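Local coordinates for sphingomyelinase C (Streptomyces griseocarneus, PDB 7CNE), which is a bacterial protein of the endonuclease/exonuclease/phosphatase family, built on the two packed beta sheets of the DNase I-like fold, at residues V49-A54 with T103-W108; Y71-P76 with K107-R112; V78-D83 with P97-V102; Q115-D120 with W127-F132. All coordinates share one frame; numbering follows the deposited sequence.

Contact 1 (V49-A54 with T103-W108)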
loop_
_atom_site.group_PDB
_atom_site.type_symbol
_atom_site.label_atom_id
_atom_site.label_comp_id
_atom_site.label_asym_id
_atom_site.label_seq_id
_atom_site.Cartn_x
_atom_site.Cartn_y
_atom_site.Cartn_z
ATOM N N VAL A 49 9.070 1.842 -3.263
ATOM C CA VAL A 49 7.715 2.356 -3.438
ATOM C C VAL A 49 6.757 1.174 -3.356
ATOM O O VAL A 49 6.943 0.168 -4.054
ATOM C CB VAL A 49 7.538 3.110 -4.777
ATOM C CG1 VAL A 49 6.077 3.583 -4.946
ATOM C CG2 VAL A 49 8.500 4.305 -4.865
ATOM N N VAL A 50 5.753 1.283 -2.487
ATOM C CA VAL A 50 4.692 0.285 -2.360
ATOM C C VAL A 50 3.380 0.956 -2.752
ATOM O O VAL A 50 2.966 1.944 -2.125
ATOM C CB VAL A 50 4.608 -0.303 -0.940
ATOM C CG1 VAL A 50 3.548 -1.401 -0.884
ATOM C CG2 VAL A 50 5.958 -0.876 -0.506
ATOM N N LEU A 51 2.724 0.416 -3.776
ATOM C CA LEU A 51 1.471 0.949 -4.280
ATOM C C LEU A 51 0.316 0.027 -3.923
ATOM O O LEU A 51 0.464 -1.197 -3.910
ATOM C CB LEU A 51 1.519 1.117 -5.801
ATOM C CG LEU A 51 2.652 2.006 -6.322
ATOM C CD1 LEU A 51 2.585 2.044 -7.852
ATOM C CD2 LEU A 51 2.512 3.405 -5.732
ATOM N N GLN A 52 -0.849 0.627 -3.672
ATOM C CA GLN A 52 -2.092 -0.117 -3.536
ATOM C C GLN A 52 -3.080 0.346 -4.600
ATOM O O GLN A 52 -2.907 1.403 -5.212
ATOM C CB GLN A 52 -2.720 0.060 -2.148
ATOM C CG GLN A 52 -1.813 -0.324 -0.991
ATOM C CD GLN A 52 -0.863 0.803 -0.615
ATOM O OE1 GLN A 52 -1.246 1.979 -0.623
ATOM N NE2 GLN A 52 0.375 0.450 -0.283
ATOM N N GLU A 53 -4.111 -0.477 -4.799
ATOM C CA GLU A 53 -5.230 -0.230 -5.717
ATOM C C GLU A 53 -4.767 0.006 -7.156
ATOM O O GLU A 53 -5.417 0.716 -7.928
ATOM C CB GLU A 53 -6.117 0.914 -5.209
ATOM C CG GLU A 53 -6.732 0.568 -3.849
ATOM C CD GLU A 53 -7.918 1.442 -3.462
ATOM O OE1 GLU A 53 -8.487 2.129 -4.337
ATOM O OE2 GLU A 53 -8.280 1.442 -2.265
ATOM N N ALA A 54 -3.652 -0.614 -7.538
ATOM C CA ALA A 54 -3.199 -0.599 -8.929
ATOM C C ALA A 54 -3.931 -1.698 -9.709
ATOM O O ALA A 54 -3.343 -2.661 -10.200
ATOM C CB ALA A 54 -1.685 -0.771 -8.986
ATOM N N THR A 103 1.747 -3.589 -5.675
ATOM C CA THR A 103 3.032 -3.871 -6.299
ATOM C C THR A 103 4.137 -3.112 -5.559
ATOM O O THR A 103 3.900 -2.052 -4.973
ATOM C CB THR A 103 3.015 -3.501 -7.805
ATOM O OG1 THR A 103 4.289 -3.795 -8.392
ATOM C CG2 THR A 103 2.710 -2.029 -7.987
ATOM N N VAL A 104 5.340 -3.681 -5.565
ATOM C CA VAL A 104 6.500 -3.105 -4.891
ATOM C C VAL A 104 7.557 -2.800 -5.939
ATOM O O VAL A 104 7.922 -3.682 -6.726
ATOM C CB VAL A 104 7.088 -4.048 -3.818
ATOM C CG1 VAL A 104 8.325 -3.415 -3.176
ATOM C CG2 VAL A 104 6.037 -4.403 -2.764
ATOM N N LEU A 105 8.062 -1.561 -5.923
ATOM C CA LEU A 105 9.089 -1.076 -6.837
ATOM C C LEU A 105 10.319 -0.679 -6.031
ATOM O O LEU A 105 10.202 -0.115 -4.933
ATOM C CB LEU A 105 8.596 0.141 -7.653
ATOM C CG LEU A 105 7.102 0.194 -8.007
ATOM C CD1 LEU A 105 6.700 1.530 -8.688
ATOM C CD2 LEU A 105 6.704 -0.987 -8.879
ATOM N N SER A 106 11.497 -0.944 -6.578
ATOM C CA SER A 106 12.712 -0.796 -5.796
ATOM C C SER A 106 13.852 -0.286 -6.659
ATOM O O SER A 106 14.060 -0.774 -7.773
ATOM C CB SER A 106 13.097 -2.136 -5.155
ATOM O OG SER A 106 14.303 -2.019 -4.438
ATOM N N LYS A 107 14.582 0.692 -6.122
ATOM C CA LYS A 107 15.857 1.118 -6.685
ATOM C C LYS A 107 16.917 0.026 -6.566
ATOM O O LYS A 107 17.838 -0.044 -7.390
ATOM C CB LYS A 107 16.288 2.407 -5.969
ATOM C CG LYS A 107 17.717 2.828 -6.176
ATOM C CD LYS A 107 18.009 4.119 -5.431
ATOM C CE LYS A 107 19.436 4.556 -5.687
ATOM N NZ LYS A 107 19.723 5.811 -4.958
ATOM N N TRP A 108 16.793 -0.849 -5.569
ATOM C CA TRP A 108 17.752 -1.865 -5.157
ATOM C C TRP A 108 17.342 -3.246 -5.656
ATOM O O TRP A 108 16.151 -3.560 -5.695
ATOM C CB TRP A 108 17.872 -1.872 -3.631
ATOM C CG TRP A 108 18.233 -0.495 -3.141
ATOM C CD1 TRP A 108 17.379 0.484 -2.708
ATOM C CD2 TRP A 108 19.545 0.065 -3.086
ATOM N NE1 TRP A 108 18.090 1.626 -2.384
ATOM C CE2 TRP A 108 19.420 1.387 -2.602
ATOM C CE3 TRP A 108 20.821 -0.422 -3.395
ATOM C CZ2 TRP A 108 20.526 2.223 -2.415
ATOM C CZ3 TRP A 108 21.917 0.414 -3.207
ATOM C CH2 TRP A 108 21.760 1.716 -2.723
#
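The carbonyl O of Val-49 takes the N-H of Leu-105 at 2.8 Å in an almost straight bond (175° at the hydrogen), and Val-104 CA reaches the same oxygen with a CA-H...O contact of 3.4 Å. Val-49 N answers with its own bond to Leu-105 O, closing a hydrogen-bonded pair of antiparallel strands. Two residues on, Leu-51 N meets Thr-103 O at 3.0 Å, while the return bond from Thr-103 N to Leu-51 O is longer, 3.2 Å, and more bent (151°). Between them Val-50 and Val-104 form a non-hydrogen-bonded pair, their side chains side by side with CG2 against CG2. The opposite face carries Val-49, Leu-51, Thr-103 and Leu-105. Here Thr-103 turns OG1 anti to its backbone N (chi1 -180°), which puts CG2 between the backbone N and the carbonyl carbon and against Leu-51 CB at 4.0 Å; OG1 itself bonds to Thr-75 O. Leu-51 and Leu-105 touch through their CD1 methyls, 4.2 Å apart. Strand 12-19 flanks 49-54 on its other edge. Leu-51, Thr-103 and Leu-105 lie under helix 57-66, whereas Val-104 packs on Ala-133 and Val-135 of strand 131-139, in the second sheet.

Contact 2 (Y71-P76 with K107-R112)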
loop_
_atom_site.group_PDB
_atom_site.type_symbol
_atom_site.label_atom_id
_atom_site.label_comp_id
_atom_site.label_asym_id
_atom_site.label_seq_id
_atom_site.Cartn_x
_atom_site.Cartn_y
_atom_site.Cartn_z
ATOM N N TYR A 71 13.120 3.035 -10.488
ATOM C CA TYR A 71 12.865 1.845 -9.668
ATOM C C TYR A 71 12.868 0.622 -10.571
ATOM O O TYR A 71 11.804 0.105 -10.934
ATOM C CB TYR A 71 11.536 1.975 -8.920
ATOM C CG TYR A 71 11.454 3.271 -8.151
ATOM C CD1 TYR A 71 12.174 3.446 -6.983
ATOM C CD2 TYR A 71 10.698 4.337 -8.618
ATOM C CE1 TYR A 71 12.112 4.634 -6.277
ATOM C CE2 TYR A 71 10.629 5.531 -7.915
ATOM C CZ TYR A 71 11.338 5.667 -6.742
ATOM O OH TYR A 71 11.283 6.845 -6.030
ATOM N N PRO A 72 14.049 0.117 -10.933
ATOM C CA PRO A 72 14.114 -0.926 -11.971
ATOM C C PRO A 72 13.644 -2.294 -11.517
ATOM O O PRO A 72 13.347 -3.135 -12.367
ATOM C CB PRO A 72 15.608 -0.968 -12.340
ATOM C CG PRO A 72 16.213 0.277 -11.748
ATOM C CD PRO A 72 15.394 0.549 -10.515
ATOM N N TYR A 73 13.615 -2.573 -10.225
ATOM C CA TYR A 73 13.337 -3.916 -9.737
ATOM C C TYR A 73 11.934 -3.931 -9.150
ATOM O O TYR A 73 11.645 -3.205 -8.189
ATOM C CB TYR A 73 14.398 -4.332 -8.721
ATOM C CG TYR A 73 15.812 -4.150 -9.267
ATOM C CD1 TYR A 73 16.377 -5.113 -10.093
ATOM C CD2 TYR A 73 16.572 -3.011 -8.959
ATOM C CE1 TYR A 73 17.658 -4.963 -10.604
ATOM C CE2 TYR A 73 17.867 -2.847 -9.468
ATOM C CZ TYR A 73 18.399 -3.836 -10.290
ATOM O OH TYR A 73 19.665 -3.708 -10.813
ATOM N N GLN A 74 11.048 -4.721 -9.753
ATOM C CA GLN A 74 9.634 -4.603 -9.433
ATOM C C GLN A 74 8.985 -5.976 -9.304
ATOM O O GLN A 74 9.399 -6.944 -9.948
ATOM C CB GLN A 74 8.901 -3.770 -10.497
ATOM C CG GLN A 74 9.604 -2.472 -10.900
ATOM C CD GLN A 74 8.783 -1.665 -11.890
ATOM O OE1 GLN A 74 7.779 -2.154 -12.398
ATOM N NE2 GLN A 74 9.182 -0.417 -12.142
ATOM N N THR A 75 7.936 -6.044 -8.461
ATOM C CA THR A 75 7.091 -7.226 -8.418
ATOM C C THR A 75 5.941 -7.077 -9.398
ATOM O O THR A 75 5.592 -5.963 -9.794
ATOM C CB THR A 75 6.524 -7.425 -7.015
ATOM O OG1 THR A 75 5.479 -6.464 -6.783
ATOM C CG2 THR A 75 7.614 -7.275 -5.972
ATOM N N PRO A 76 5.300 -8.180 -9.781
ATOM C CA PRO A 76 3.972 -8.073 -10.398
ATOM C C PRO A 76 2.981 -7.439 -9.426
ATOM O O PRO A 76 3.266 -7.200 -8.246
ATOM C CB PRO A 76 3.593 -9.528 -10.715
ATOM C CG PRO A 76 4.890 -10.304 -10.656
ATOM C CD PRO A 76 5.726 -9.583 -9.626
ATOM N N LYS A 107 14.582 0.692 -6.122
ATOM C CA LYS A 107 15.857 1.118 -6.685
ATOM C C LYS A 107 16.917 0.026 -6.566
ATOM O O LYS A 107 17.838 -0.044 -7.390
ATOM C CB LYS A 107 16.288 2.407 -5.969
ATOM C CG LYS A 107 17.717 2.828 -6.176
ATOM C CD LYS A 107 18.009 4.119 -5.431
ATOM C CE LYS A 107 19.436 4.556 -5.687
ATOM N NZ LYS A 107 19.723 5.811 -4.958
ATOM N N TRP A 108 16.793 -0.849 -5.569
ATOM C CA TRP A 108 17.752 -1.865 -5.157
ATOM C C TRP A 108 17.342 -3.246 -5.656
ATOM O O TRP A 108 16.151 -3.560 -5.695
ATOM C CB TRP A 108 17.872 -1.872 -3.631
ATOM C CG TRP A 108 18.233 -0.495 -3.141
ATOM C CD1 TRP A 108 17.379 0.484 -2.708
ATOM C CD2 TRP A 108 19.545 0.065 -3.086
ATOM N NE1 TRP A 108 18.090 1.626 -2.384
ATOM C CE2 TRP A 108 19.420 1.387 -2.602
ATOM C CE3 TRP A 108 20.821 -0.422 -3.395
ATOM C CZ2 TRP A 108 20.526 2.223 -2.415
ATOM C CZ3 TRP A 108 21.917 0.414 -3.207
ATOM C CH2 TRP A 108 21.760 1.716 -2.723
ATOM N N PRO A 109 18.329 -4.057 -6.046
ATOM C CA PRO A 109 18.035 -5.375 -6.625
ATOM C C PRO A 109 17.167 -6.232 -5.718
ATOM O O PRO A 109 17.363 -6.285 -4.500
ATOM C CB PRO A 109 19.424 -6.000 -6.806
ATOM C CG PRO A 109 20.337 -4.808 -6.971
ATOM C CD PRO A 109 19.776 -3.770 -6.025
ATOM N N ILE A 110 16.222 -6.934 -6.336
ATOM C CA ILE A 110 15.348 -7.858 -5.621
ATOM C C ILE A 110 16.003 -9.232 -5.621
ATOM O O ILE A 110 16.293 -9.791 -6.682
ATOM C CB ILE A 110 13.949 -7.913 -6.251
ATOM C CG1 ILE A 110 13.187 -6.614 -5.971
ATOM C CG2 ILE A 110 13.191 -9.111 -5.711
ATOM C CD1 ILE A 110 11.851 -6.490 -6.738
ATOM N N VAL A 111 16.248 -9.764 -4.422
ATOM C CA VAL A 111 16.838 -11.090 -4.271
ATOM C C VAL A 111 15.757 -12.161 -4.319
ATOM O O VAL A 111 15.975 -13.258 -4.841
ATOM C CB VAL A 111 17.648 -11.152 -2.956
ATOM C CG1 VAL A 111 18.149 -12.560 -2.676
ATOM C CG2 VAL A 111 18.815 -10.153 -2.997
ATOM N N ARG A 112 14.583 -11.862 -3.770
ATOM C CA ARG A 112 13.468 -12.795 -3.762
ATOM C C ARG A 112 12.174 -11.997 -3.720
ATOM O O ARG A 112 12.118 -10.945 -3.080
ATOM C CB ARG A 112 13.532 -13.749 -2.561
ATOM C CG ARG A 112 12.367 -14.739 -2.519
ATOM C CD ARG A 112 12.702 -15.976 -1.738
ATOM N NE ARG A 112 11.632 -16.974 -1.791
ATOM C CZ ARG A 112 11.641 -18.040 -2.583
ATOM N NH1 ARG A 112 12.662 -18.251 -3.395
ATOM N NH2 ARG A 112 10.627 -18.895 -2.553
#
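The Tyr-73 ring packs on Pro-109 CA in a CH-pi contact at the edge of the DNase I-like sandwich, where the connection from strand 103-106 to strand 110-117 passes from one sheet to the other. The tight part is the ring itself. Pro-109 CA sits over the centre of one face, 3.6 Å from the Tyr-73 centroid and 9° off the normal, while Pro-72 CB lies over the opposite face toward the rim. With CG anti to the carbonyl carbon (chi1 -52°), the ring runs alongside Pro-109, so that Tyr-73 CZ meets Pro-109 CG at 4.0 Å. Trp-108 O comes obliquely to Tyr-73 CD2, 3.3 Å away, and Lys-107 O approaches the ring edge at CE2. The solvent side is looser: exposed Pro-72 brings CD to 3.9 Å from Lys-107 CA, and the extended Lys-107 side chain starts out away from segment 71-76. Beneath them Tyr-71 is buried, its CD1 edge meeting Lys-107 N and its OH bonded to Phe-43 O and Asn-46 N. Ile-110 closes the packed side, its CG1 touching Tyr-73 CB at 3.8 Å and its CD1 reaching past that side chain to the backbone, 3.5 Å from Tyr-73 C.

Contact 3 (V78-D83 with P97-V102)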
loop_
_atom_site.group_PDB
_atom_site.type_symbol
_atom_site.label_atom_id
_atom_site.label_comp_id
_atom_site.label_asym_id
_atom_site.label_seq_id
_atom_site.Cartn_x
_atom_site.Cartn_y
_atom_site.Cartn_z
ATOM N N VAL A 78 0.106 -7.996 -7.032
ATOM C CA VAL A 78 -0.285 -9.165 -6.250
ATOM C C VAL A 78 -1.640 -9.671 -6.723
ATOM O O VAL A 78 -2.589 -8.892 -6.889
ATOM C CB VAL A 78 -0.337 -8.820 -4.756
ATOM C CG1 VAL A 78 -1.143 -9.876 -3.986
ATOM C CG2 VAL A 78 1.069 -8.673 -4.178
ATOM N N GLY A 79 -1.730 -10.977 -6.954
ATOM C CA GLY A 79 -2.995 -11.624 -7.216
ATOM C C GLY A 79 -3.422 -11.691 -8.668
ATOM O O GLY A 79 -4.496 -12.232 -8.938
ATOM N N ARG A 80 -2.634 -11.141 -9.605
ATOM C CA ARG A 80 -2.954 -11.284 -11.027
ATOM C C ARG A 80 -2.810 -12.730 -11.488
ATOM O O ARG A 80 -3.713 -13.283 -12.128
ATOM C CB ARG A 80 -2.056 -10.380 -11.872
ATOM C CG ARG A 80 -2.723 -9.131 -12.376
ATOM C CD ARG A 80 -1.910 -8.512 -13.489
ATOM N NE ARG A 80 -1.910 -7.060 -13.384
ATOM C CZ ARG A 80 -1.298 -6.245 -14.236
ATOM N NH1 ARG A 80 -0.631 -6.735 -15.277
ATOM N NH2 ARG A 80 -1.360 -4.935 -14.050
ATOM N N SER A 81 -1.671 -13.351 -11.192
ATOM C CA SER A 81 -1.429 -14.738 -11.567
ATOM C C SER A 81 -0.250 -15.253 -10.751
ATOM O O SER A 81 0.327 -14.528 -9.936
ATOM C CB SER A 81 -1.163 -14.866 -13.068
ATOM O OG SER A 81 0.113 -14.349 -13.390
ATOM N N ARG A 82 0.119 -16.519 -10.992
ATOM C CA ARG A 82 1.311 -17.095 -10.381
ATOM C C ARG A 82 2.601 -16.710 -11.101
ATOM O O ARG A 82 3.682 -16.944 -10.556
ATOM C CB ARG A 82 1.195 -18.622 -10.328
ATOM C CG ARG A 82 0.095 -19.115 -9.405
ATOM C CD ARG A 82 0.059 -20.633 -9.351
ATOM N NE ARG A 82 -1.146 -21.108 -8.677
ATOM C CZ ARG A 82 -1.190 -21.466 -7.397
ATOM N NH1 ARG A 82 -0.090 -21.402 -6.653
ATOM N NH2 ARG A 82 -2.332 -21.887 -6.860
ATOM N N ASP A 83 2.515 -16.130 -12.294
ATOM C CA ASP A 83 3.704 -15.811 -13.079
ATOM C C ASP A 83 4.508 -14.673 -12.460
ATOM O O ASP A 83 3.950 -13.705 -11.938
ATOM C CB ASP A 83 3.312 -15.409 -14.501
ATOM C CG ASP A 83 2.637 -16.524 -15.257
ATOM O OD1 ASP A 83 3.013 -17.697 -15.043
ATOM O OD2 ASP A 83 1.736 -16.220 -16.070
ATOM N N PRO A 97 -11.442 -12.563 -10.994
ATOM C CA PRO A 97 -10.873 -11.601 -11.951
ATOM C C PRO A 97 -10.139 -10.439 -11.298
ATOM O O PRO A 97 -9.285 -9.827 -11.940
ATOM C CB PRO A 97 -12.102 -11.093 -12.725
ATOM C CG PRO A 97 -13.282 -11.851 -12.180
ATOM C CD PRO A 97 -12.902 -12.426 -10.869
ATOM N N GLU A 98 -10.457 -10.107 -10.048
ATOM C CA GLU A 98 -9.878 -8.931 -9.405
ATOM C C GLU A 98 -8.597 -9.313 -8.668
ATOM O O GLU A 98 -8.609 -10.218 -7.826
ATOM C CB GLU A 98 -10.869 -8.298 -8.426
ATOM C CG GLU A 98 -11.878 -7.327 -9.043
ATOM C CD GLU A 98 -13.277 -7.450 -8.436
ATOM O OE1 GLU A 98 -14.027 -6.461 -8.509
ATOM O OE2 GLU A 98 -13.650 -8.530 -7.908
ATOM N N ASP A 99 -7.503 -8.620 -8.977
ATOM C CA ASP A 99 -6.255 -8.847 -8.264
ATOM C C ASP A 99 -6.227 -7.998 -6.992
ATOM O O ASP A 99 -7.162 -7.254 -6.688
ATOM C CB ASP A 99 -5.047 -8.588 -9.170
ATOM C CG ASP A 99 -4.940 -7.136 -9.651
ATOM O OD1 ASP A 99 -5.031 -6.197 -8.830
ATOM O OD2 ASP A 99 -4.693 -6.934 -10.856
ATOM N N GLY A 100 -5.143 -8.126 -6.219
ATOM C CA GLY A 100 -5.010 -7.407 -4.959
ATOM C C GLY A 100 -4.499 -5.980 -5.066
ATOM O O GLY A 100 -4.473 -5.272 -4.056
ATOM N N GLY A 101 -4.074 -5.543 -6.254
ATOM C CA GLY A 101 -3.713 -4.148 -6.460
ATOM C C GLY A 101 -2.401 -3.689 -5.856
ATOM O O GLY A 101 -2.092 -2.492 -5.934
ATOM N N VAL A 102 -1.605 -4.583 -5.276
ATOM C CA VAL A 102 -0.356 -4.210 -4.614
ATOM C C VAL A 102 0.827 -4.546 -5.515
ATOM O O VAL A 102 0.928 -5.669 -6.030
ATOM C CB VAL A 102 -0.223 -4.913 -3.250
ATOM C CG1 VAL A 102 1.158 -4.686 -2.663
ATOM C CG2 VAL A 102 -1.296 -4.398 -2.294
HETATM O O HOH W 1 -3.312 -4.790 -12.039
#
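Val-78, Asp-99 and Val-102 bury the most surface where these two loops meet. Val-78 is held by its backbone at both ends: its N-H gives a bond of 2.7 Å to Val-102 O, lying in that carbonyl's plane, and its O receives Gly-100 N, also at 2.7 Å but more bent (146°) and tilted from the carbonyl plane. Beside the first bond the two valine side chains run side by side, pointing the same way, with Val-78 CG2 at 4.1 Å from Val-102 CB. The CB of Asp-99 is directed toward the other loop and packs against Val-78 O and Gly-79 C (3.5 Å from the latter). Its CG stands between the backbone N and the carbonyl carbon (chi1 63°), and the two oxygens divide the work: OD1 takes a weak bond from Gly-101 N, whereas Asp-99 OD2 makes a long salt bridge of 3.8 Å to Arg-80 NE. A water lies 2.8 Å from both Arg-80 NH2, whose N-H it accepts, and Asp-99 OD2, to which it can donate. At Gly-79 a CB would collide with Gly-100 N and, with phi at 90°, jam against the preceding carbonyl O. Arg-80 NH1 pairs with Asp-61 of helix 57-66. Val-78 rests on Gln-115 and Ile-117 of strand 110-117, and Gly-101 bonds to Ala-54 of strand 48-54, so the paired loops bridge the two sheets beside helix 57-66.

Contact 4 (Q115-D120 with W127-F132)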
loop_
_atom_site.group_PDB
_atom_site.type_symbol
_atom_site.label_atom_id
_atom_site.label_comp_id
_atom_site.label_asym_id
_atom_site.label_seq_id
_atom_site.Cartn_x
_atom_site.Cartn_y
_atom_site.Cartn_z
ATOM N N GLN A 115 4.305 -13.682 -3.228
ATOM C CA GLN A 115 3.015 -13.128 -2.874
ATOM C C GLN A 115 2.285 -14.138 -2.000
ATOM O O GLN A 115 2.494 -15.350 -2.110
ATOM C CB GLN A 115 2.182 -12.782 -4.128
ATOM C CG GLN A 115 1.756 -13.995 -4.931
ATOM C CD GLN A 115 0.844 -13.645 -6.085
ATOM O OE1 GLN A 115 0.313 -12.535 -6.165
ATOM N NE2 GLN A 115 0.652 -14.597 -6.990
ATOM N N VAL A 116 1.440 -13.625 -1.120
ATOM C CA VAL A 116 0.586 -14.450 -0.277
ATOM C C VAL A 116 -0.784 -13.791 -0.275
ATOM O O VAL A 116 -0.898 -12.598 0.022
ATOM C CB VAL A 116 1.144 -14.583 1.156
ATOM C CG1 VAL A 116 0.228 -15.438 2.028
ATOM C CG2 VAL A 116 2.591 -15.140 1.148
ATOM N N ILE A 117 -1.810 -14.550 -0.635
ATOM C CA ILE A 117 -3.192 -14.068 -0.602
ATOM C C ILE A 117 -3.742 -14.291 0.806
ATOM O O ILE A 117 -3.491 -15.331 1.427
ATOM C CB ILE A 117 -4.043 -14.778 -1.678
ATOM C CG1 ILE A 117 -3.408 -14.629 -3.069
ATOM C CG2 ILE A 117 -5.533 -14.348 -1.643
ATOM C CD1 ILE A 117 -2.881 -13.257 -3.409
ATOM N N PHE A 118 -4.463 -13.303 1.329
ATOM C CA PHE A 118 -4.951 -13.368 2.705
ATOM C C PHE A 118 -5.891 -14.553 2.909
ATOM O O PHE A 118 -6.724 -14.865 2.055
ATOM C CB PHE A 118 -5.682 -12.072 3.069
ATOM C CG PHE A 118 -4.770 -10.919 3.320
ATOM C CD1 PHE A 118 -3.688 -11.054 4.188
ATOM C CD2 PHE A 118 -4.984 -9.696 2.701
ATOM C CE1 PHE A 118 -2.840 -9.988 4.428
ATOM C CE2 PHE A 118 -4.133 -8.625 2.938
ATOM C CZ PHE A 118 -3.054 -8.776 3.797
ATOM N N ASN A 119 -5.750 -15.215 4.054
ATOM C CA ASN A 119 -6.649 -16.306 4.410
ATOM C C ASN A 119 -7.965 -15.806 4.985
ATOM O O ASN A 119 -8.948 -16.560 4.992
ATOM C CB ASN A 119 -5.976 -17.240 5.423
ATOM C CG ASN A 119 -4.774 -17.940 4.849
ATOM O OD1 ASN A 119 -4.720 -18.204 3.648
ATOM N ND2 ASN A 119 -3.795 -18.251 5.702
ATOM N N ASP A 120 -8.002 -14.558 5.454
ATOM C CA ASP A 120 -9.164 -13.987 6.127
ATOM C C ASP A 120 -9.533 -12.662 5.480
ATOM O O ASP A 120 -8.669 -11.792 5.313
ATOM C CB ASP A 120 -8.880 -13.768 7.622
ATOM C CG ASP A 120 -8.502 -15.051 8.342
ATOM O OD1 ASP A 120 -7.305 -15.389 8.355
ATOM O OD2 ASP A 120 -9.404 -15.713 8.907
ATOM N N TRP A 127 -13.707 -11.644 -2.085
ATOM C CA TRP A 127 -13.902 -12.183 -3.424
ATOM C C TRP A 127 -12.746 -11.875 -4.361
ATOM O O TRP A 127 -12.732 -12.379 -5.488
ATOM C CB TRP A 127 -15.234 -11.661 -3.987
ATOM C CG TRP A 127 -16.335 -12.065 -3.058
ATOM C CD1 TRP A 127 -17.022 -11.264 -2.194
ATOM C CD2 TRP A 127 -16.801 -13.398 -2.833
ATOM N NE1 TRP A 127 -17.915 -12.019 -1.459
ATOM C CE2 TRP A 127 -17.800 -13.331 -1.839
ATOM C CE3 TRP A 127 -16.485 -14.642 -3.391
ATOM C CZ2 TRP A 127 -18.488 -14.459 -1.397
ATOM C CZ3 TRP A 127 -17.175 -15.762 -2.949
ATOM C CH2 TRP A 127 -18.158 -15.660 -1.961
ATOM N N SER A 128 -11.763 -11.101 -3.922
ATOM C CA SER A 128 -10.637 -10.748 -4.769
ATOM C C SER A 128 -9.350 -11.295 -4.155
ATOM O O SER A 128 -9.330 -11.767 -3.016
ATOM C CB SER A 128 -10.577 -9.228 -4.975
ATOM O OG SER A 128 -10.215 -8.557 -3.788
ATOM N N ASN A 129 -8.266 -11.250 -4.927
ATOM C CA ASN A 129 -6.995 -11.826 -4.478
ATOM C C ASN A 129 -6.183 -10.809 -3.676
ATOM O O ASN A 129 -5.004 -10.568 -3.952
ATOM C CB ASN A 129 -6.200 -12.339 -5.674
ATOM C CG ASN A 129 -6.488 -13.794 -5.999
ATOM O OD1 ASN A 129 -6.977 -14.560 -5.156
ATOM N ND2 ASN A 129 -6.188 -14.185 -7.238
ATOM N N LYS A 130 -6.823 -10.199 -2.675
ATOM C CA LYS A 130 -6.124 -9.289 -1.778
ATOM C C LYS A 130 -5.083 -10.060 -0.975
ATOM O O LYS A 130 -5.307 -11.205 -0.575
ATOM C CB LYS A 130 -7.121 -8.593 -0.842
ATOM C CG LYS A 130 -7.879 -7.415 -1.478
ATOM C CD LYS A 130 -6.935 -6.230 -1.682
ATOM C CE LYS A 130 -7.596 -5.117 -2.476
ATOM N NZ LYS A 130 -8.395 -4.205 -1.622
ATOM N N GLY A 131 -3.928 -9.439 -0.753
ATOM C CA GLY A 131 -2.856 -10.142 -0.082
ATOM C C GLY A 131 -1.646 -9.271 0.153
ATOM O O GLY A 131 -1.776 -8.046 0.255
ATOM N N PHE A 132 -0.465 -9.877 0.248
ATOM C CA PHE A 132 0.745 -9.094 0.431
ATOM C C PHE A 132 1.869 -9.635 -0.441
ATOM O O PHE A 132 1.874 -10.804 -0.843
ATOM C CB PHE A 132 1.186 -9.023 1.916
ATOM C CG PHE A 132 1.428 -10.358 2.586
ATOM C CD1 PHE A 132 0.395 -11.028 3.233
ATOM C CD2 PHE A 132 2.699 -10.906 2.637
ATOM C CE1 PHE A 132 0.623 -12.233 3.877
ATOM C CE2 PHE A 132 2.929 -12.121 3.295
ATOM C CZ PHE A 132 1.883 -12.774 3.913
#
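Val-116 CB lies over one face of the Phe-132 ring, displaced toward the rim and 3.4 Å from CZ, in a CH-pi contact. Phe-132 reaches it because CG stands between its backbone N and carbonyl carbon (chi1 57°), which folds the ring across toward its strand partner. The same two residues form a hydrogen-bonded antiparallel pair, Phe-132 N giving to Val-116 O at 2.8 Å and Val-116 N returning a bond to Phe-132 O. Next along, Gly-131 sits opposite Ile-117 with the CA atoms 4.0 Å apart; a CB on the glycine would run into Val-116 O and Ile-117 CA. Gly-131 CA also packs over a face of the Phe-118 ring, 3.8 Å from the centroid. Phe-118 CE1 comes to 3.6 Å from Phe-132 CD1, the two rings meeting obliquely with planes at 47°. Phe-118 N gives a bond to a lone pair of Lys-130 O (3.0 Å). Farther out, Ile-117 CG2 touches the same oxygen, and Ile-117 CD1 lies 3.5 Å from Asn-129 O, in an inverse gamma turn centred on Asn-129, whose ND2 bonds to Ser-93 O and Gly-79 O. Phe-177 meets the Phe-132 ring edge-to-face, and Ile-174 and Gln-170 of helix 162-180 cover the two phenylalanines. Antiparallel strands 110-117 and 131-139 thus lie against an outer helix, as in a DNase I-like sandwich.

In the fold
Contacts 1, 3 and 4 are buried, whereas contact 2 lies farthest from the centre of the chain and is partly open. Contact 1 pairs strands of one sheet and contact 4 strands of the other; contact 2 follows the chain between them, sharing Lys-107 and Trp-108 with contact 1 and strand 110-117 with contact 4. Contact 3 is nested inside the loops closed by contacts 1 and 2, and touches contact 4 where Gln-115 OE1 meets Gly-79 N. The chemistry changes with place: backbone pairing with aliphatic packing in contact 1, aromatic packing added in contact 4, ring against backbone in contact 2, charge and water in the loops of contact 3.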